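Glucuronan lyase A (Trichoderma reesei, PDB 2ZZJ) is an endo-beta-1,4-glucuronan lyase of polysaccharide lyase family 20, a calcium-binding beta-jelly-roll enzyme that probably cleaves glucuronan within the chain. Local coordinates at residues M40-T45 with G50-E55; V138-L143 with H178-V183. All blocks are in the same frame, centred on the assembly; numbering follows the deposited sequence.

Interaction 1: M40-T45 with G50-E55; sequences MTQTYT and GRYHSE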
# COMPACT_ATOMS: atom_id res chain seq x y z
N MET A 40 -12.13 -2.91 -4.95
CA MET A 40 -12.24 -1.81 -3.99
C MET A 40 -12.75 -0.59 -4.75
O MET A 40 -12.25 -0.28 -5.83
CB MET A 40 -10.87 -1.45 -3.39
CG MET A 40 -10.39 -2.37 -2.25
SD MET A 40 -10.30 -4.07 -2.76
CE MET A 40 -9.17 -4.68 -1.50
N THR A 41 -13.75 0.08 -4.19
CA THR A 41 -14.24 1.35 -4.79
C THR A 41 -14.31 2.46 -3.75
O THR A 41 -14.48 2.20 -2.53
CB THR A 41 -15.60 1.20 -5.53
OG1 THR A 41 -16.69 1.25 -4.59
CG2 THR A 41 -15.64 -0.09 -6.32
N GLN A 42 -14.16 3.69 -4.22
CA GLN A 42 -14.39 4.87 -3.38
C GLN A 42 -15.14 5.93 -4.18
O GLN A 42 -15.01 6.01 -5.41
CB GLN A 42 -13.09 5.45 -2.83
CG GLN A 42 -12.67 4.84 -1.47
CD GLN A 42 -13.67 5.25 -0.37
OE1 GLN A 42 -14.41 6.23 -0.54
NE2 GLN A 42 -13.71 4.49 0.74
N THR A 43 -15.95 6.73 -3.49
CA THR A 43 -16.82 7.71 -4.16
C THR A 43 -16.65 9.04 -3.47
O THR A 43 -16.83 9.14 -2.24
CB THR A 43 -18.32 7.28 -4.12
OG1 THR A 43 -18.50 6.03 -4.78
CG2 THR A 43 -19.22 8.34 -4.80
N TYR A 44 -16.29 10.06 -4.24
CA TYR A 44 -16.08 11.39 -3.67
C TYR A 44 -17.47 11.93 -3.30
O TYR A 44 -18.42 11.74 -4.05
CB TYR A 44 -15.41 12.33 -4.69
CG TYR A 44 -15.06 13.68 -4.09
CD1 TYR A 44 -14.08 13.80 -3.10
CD2 TYR A 44 -15.74 14.85 -4.49
CE1 TYR A 44 -13.77 15.04 -2.53
CE2 TYR A 44 -15.44 16.09 -3.92
CZ TYR A 44 -14.47 16.19 -2.95
OH TYR A 44 -14.17 17.42 -2.39
N THR A 45 -17.56 12.60 -2.14
CA THR A 45 -18.85 13.15 -1.64
C THR A 45 -18.57 14.57 -1.12
O THR A 45 -18.02 14.74 -0.02
CB THR A 45 -19.49 12.28 -0.52
OG1 THR A 45 -18.58 12.18 0.57
CG2 THR A 45 -19.83 10.87 -1.00
N GLY A 50 -14.23 13.65 6.34
CA GLY A 50 -13.48 12.44 6.72
C GLY A 50 -12.60 11.84 5.61
O GLY A 50 -12.31 12.50 4.61
N ARG A 51 -12.21 10.58 5.79
CA ARG A 51 -11.23 9.96 4.87
C ARG A 51 -11.88 8.88 4.02
O ARG A 51 -13.04 8.55 4.21
CB ARG A 51 -9.99 9.47 5.63
CG ARG A 51 -9.11 10.63 6.09
CD ARG A 51 -7.86 10.20 6.81
NE ARG A 51 -7.02 11.32 7.25
CZ ARG A 51 -7.21 12.00 8.39
NH1 ARG A 51 -8.21 11.67 9.20
NH2 ARG A 51 -6.38 12.99 8.73
N TYR A 52 -11.12 8.37 3.04
CA TYR A 52 -11.70 7.58 1.97
C TYR A 52 -10.88 6.30 1.78
O TYR A 52 -10.27 6.09 0.73
CB TYR A 52 -11.66 8.40 0.68
CG TYR A 52 -12.63 9.58 0.57
CD1 TYR A 52 -13.92 9.40 0.10
CD2 TYR A 52 -12.20 10.89 0.87
CE1 TYR A 52 -14.81 10.50 -0.05
CE2 TYR A 52 -13.08 11.99 0.71
CZ TYR A 52 -14.37 11.78 0.26
OH TYR A 52 -15.22 12.87 0.09
N HIS A 53 -10.87 5.45 2.81
CA HIS A 53 -10.15 4.16 2.76
C HIS A 53 -11.10 3.05 2.35
O HIS A 53 -12.15 2.86 2.98
CB HIS A 53 -9.67 3.75 4.15
CG HIS A 53 -8.63 4.64 4.75
ND1 HIS A 53 -8.95 5.73 5.52
CD2 HIS A 53 -7.28 4.53 4.78
CE1 HIS A 53 -7.85 6.28 5.98
NE2 HIS A 53 -6.82 5.56 5.56
N SER A 54 -10.73 2.29 1.34
CA SER A 54 -11.39 0.99 1.08
C SER A 54 -10.26 -0.05 1.05
O SER A 54 -9.58 -0.19 0.04
CB SER A 54 -12.15 1.00 -0.24
OG SER A 54 -13.35 1.75 -0.17
N GLU A 55 -10.03 -0.74 2.17
CA GLU A 55 -8.81 -1.54 2.36
C GLU A 55 -9.12 -2.87 3.06
O GLU A 55 -10.18 -3.01 3.72
CB GLU A 55 -7.79 -0.77 3.25
CG GLU A 55 -7.11 0.45 2.57
CD GLU A 55 -6.27 1.27 3.54
OE1 GLU A 55 -6.68 1.41 4.73
OE2 GLU A 55 -5.20 1.77 3.12
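Tyr52 and Ser54 carry their side of this contact, where two sheets of the beta-jelly roll approach each other: strand 37-43 belongs to one, strand 53-63 to the other. Strands 40-43 and 53-55 run antiparallel (173° between short axes 6.9 Å apart), yet every hydrogen bond between the segments uses at least one side chain. Tyr52 has CG anti to its carbonyl carbon (chi1 -72°), which sends the ring along 42-45. Gln42 OE1 meets the ring edge in plane, 3.3 Å from Tyr52 CD1, and the Gln42 amide stands almost perpendicular to the ring. Farther out, Tyr52 OH accepts a nearly straight hydrogen bond from Thr45 N at 3.2 Å. The Tyr44 ring, slid aside from that of Tyr52 so that the two barely overlap, still touches with CD1 at 3.9 Å from Tyr52 CZ; Trp204 meets both rings edge-to-face. His53 points away and is engaged elsewhere, its ND1 hydrogen-bonded to Glu19 and its ring stacked with Tyr200. Ser54 then returns to the interface: its OG donates to Thr41 O at 2.7 Å, from 33° off the carbonyl plane. The same oxygen accepts a weak, bent bond from Gln42 NE2, so this buried hydroxyl is donor and acceptor at once; the stronger bond of Gln42 NE2 goes to Glu19 O. Just beyond, Met40 rests its CG 3.3 Å from Ser54 O.

Interaction 2: V138-L143 with H178-V183; sequences VTRPNL and HEEYNV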
# COMPACT_ATOMS: atom_id res chain seq x y z
N VAL A 138 11.43 9.59 2.77
CA VAL A 138 12.14 9.51 1.48
C VAL A 138 11.17 9.03 0.41
O VAL A 138 10.76 7.86 0.43
CB VAL A 138 13.35 8.56 1.55
CG1 VAL A 138 14.00 8.44 0.19
CG2 VAL A 138 14.37 9.05 2.61
N THR A 139 10.80 9.91 -0.51
CA THR A 139 9.88 9.57 -1.59
C THR A 139 10.66 9.13 -2.80
O THR A 139 11.67 9.76 -3.17
CB THR A 139 8.97 10.76 -1.93
OG1 THR A 139 8.15 11.03 -0.78
CG2 THR A 139 8.05 10.46 -3.11
N ARG A 140 10.22 8.03 -3.42
CA ARG A 140 10.82 7.52 -4.62
C ARG A 140 9.79 7.55 -5.74
O ARG A 140 8.90 6.68 -5.78
CB ARG A 140 11.35 6.10 -4.38
CG ARG A 140 12.50 6.04 -3.33
CD ARG A 140 13.70 6.88 -3.83
NE ARG A 140 14.88 6.78 -2.97
CZ ARG A 140 15.86 7.69 -2.91
NH1 ARG A 140 15.81 8.81 -3.66
NH2 ARG A 140 16.88 7.48 -2.10
N PRO A 141 9.87 8.57 -6.63
CA PRO A 141 8.83 8.77 -7.60
C PRO A 141 9.07 7.96 -8.86
O PRO A 141 10.17 7.45 -9.06
CB PRO A 141 8.97 10.27 -7.92
CG PRO A 141 10.47 10.49 -7.86
CD PRO A 141 10.92 9.62 -6.72
N ASN A 142 8.03 7.86 -9.69
CA ASN A 142 8.13 7.43 -11.07
C ASN A 142 8.81 6.08 -11.18
O ASN A 142 9.66 5.87 -12.05
CB ASN A 142 8.87 8.48 -11.93
CG ASN A 142 8.29 9.87 -11.75
OD1 ASN A 142 7.07 10.06 -11.86
ND2 ASN A 142 9.15 10.86 -11.47
N LEU A 143 8.43 5.16 -10.30
CA LEU A 143 9.02 3.82 -10.32
C LEU A 143 8.67 3.07 -11.58
O LEU A 143 9.47 2.26 -12.09
CB LEU A 143 8.59 3.01 -9.10
CG LEU A 143 8.91 3.62 -7.74
CD1 LEU A 143 8.22 2.87 -6.62
CD2 LEU A 143 10.43 3.60 -7.55
N HIS A 178 13.50 -0.70 -8.85
CA HIS A 178 14.15 0.12 -7.86
C HIS A 178 14.95 -0.74 -6.91
O HIS A 178 14.48 -1.78 -6.48
CB HIS A 178 13.13 0.94 -7.06
CG HIS A 178 13.75 1.98 -6.18
ND1 HIS A 178 14.20 3.19 -6.66
CD2 HIS A 178 14.02 1.99 -4.85
CE1 HIS A 178 14.70 3.91 -5.67
NE2 HIS A 178 14.62 3.20 -4.56
N GLU A 179 16.17 -0.33 -6.59
CA GLU A 179 16.84 -0.96 -5.47
C GLU A 179 17.79 0.03 -4.84
O GLU A 179 18.44 0.82 -5.54
CB GLU A 179 17.50 -2.28 -5.87
CG GLU A 179 19.00 -2.26 -6.05
CD GLU A 179 19.49 -3.32 -7.01
OE1 GLU A 179 19.84 -2.94 -8.15
OE2 GLU A 179 19.48 -4.51 -6.65
N GLU A 180 17.80 0.03 -3.53
CA GLU A 180 18.78 0.82 -2.81
C GLU A 180 19.15 0.09 -1.53
O GLU A 180 18.34 -0.63 -0.95
CB GLU A 180 18.29 2.25 -2.58
CG GLU A 180 17.15 2.39 -1.62
CD GLU A 180 16.64 3.82 -1.59
OE1 GLU A 180 17.28 4.66 -0.91
OE2 GLU A 180 15.61 4.13 -2.23
N TYR A 181 20.41 0.27 -1.11
CA TYR A 181 21.00 -0.48 -0.00
C TYR A 181 21.53 0.42 1.11
O TYR A 181 21.68 1.63 0.92
CB TYR A 181 22.13 -1.37 -0.52
CG TYR A 181 21.61 -2.44 -1.44
CD1 TYR A 181 21.16 -3.67 -0.93
CD2 TYR A 181 21.49 -2.20 -2.81
CE1 TYR A 181 20.65 -4.65 -1.79
CE2 TYR A 181 20.97 -3.16 -3.66
CZ TYR A 181 20.55 -4.38 -3.14
OH TYR A 181 20.04 -5.32 -4.02
N ASN A 182 21.80 -0.17 2.26
CA ASN A 182 22.39 0.58 3.37
C ASN A 182 21.62 1.86 3.65
O ASN A 182 22.19 2.97 3.68
CB ASN A 182 23.88 0.89 3.09
CG ASN A 182 24.68 -0.36 2.76
OD1 ASN A 182 24.63 -1.36 3.48
ND2 ASN A 182 25.42 -0.31 1.65
N VAL A 183 20.30 1.71 3.82
CA VAL A 183 19.41 2.81 4.17
C VAL A 183 18.56 2.40 5.35
O VAL A 183 18.32 1.19 5.56
CB VAL A 183 18.47 3.23 3.00
CG1 VAL A 183 19.20 4.06 1.99
CG2 VAL A 183 17.80 2.01 2.34
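Arg140 grips the carboxylate of Glu180 side-on in a two-bond salt bridge, NE donating to OE2 at 2.8 Å and NH2 to OE1 at 3.1 Å. Both oxygens are met on their syn side, although the fit is not flat: guanidinium and carboxylate planes lie 41° apart. Glu180 OE2 takes a second donor on its anti side, His178 NE2, at 2.7 Å and 172°, with Glu180 OE2 lying in the imidazole plane. One oxygen is thus held from two sides, which pins the rotation of the carboxylate. The bend of Arg140 at chi2 (-61°) lets its aliphatic part pass across the histidine, with CB over one ring face and CD 3.6 Å from His178 CE1. Leu143 CD2 packs 3.8 Å from His178 CB and also touches the ring. These side chains bridge the end strands of the jelly roll's two sheets: the backbone of Arg140 is hydrogen-bonded to Ser121 of strand 118-126, that of Glu180 to Phe168 of strand 166-172. With a leucine at this position in place of Arg140, Glu180 would probably lose both bonds and its positive mate from the other sheet, leaving the carboxylate easier to turn. In the next shell, Val138 CG1 lies 3.5 Å above one face of the guanidinium, to one side of its centre, while Tyr123 OH hydrogen-bonds Glu180 OE1.

Interactions 1 and 2 illustrate how a jelly roll can tie its two sheets together at distant places. Each joins the same pair of sheets: strands 37-43 and 175-183 lie in one, strands 53-63 and 135-145 in the other. They sit on opposite sides of the chain's centre, 28 Å apart between centres and about 17 Å between nearest atoms, and do not touch. Along the chain they come in series, interaction 1 spanning four intervening residues and interaction 2 thirty-four, largely strand. The first is partly buried, with the Met40 side chain about 12 Å from the bound calcium; the second is a surface contact far from the calcium site.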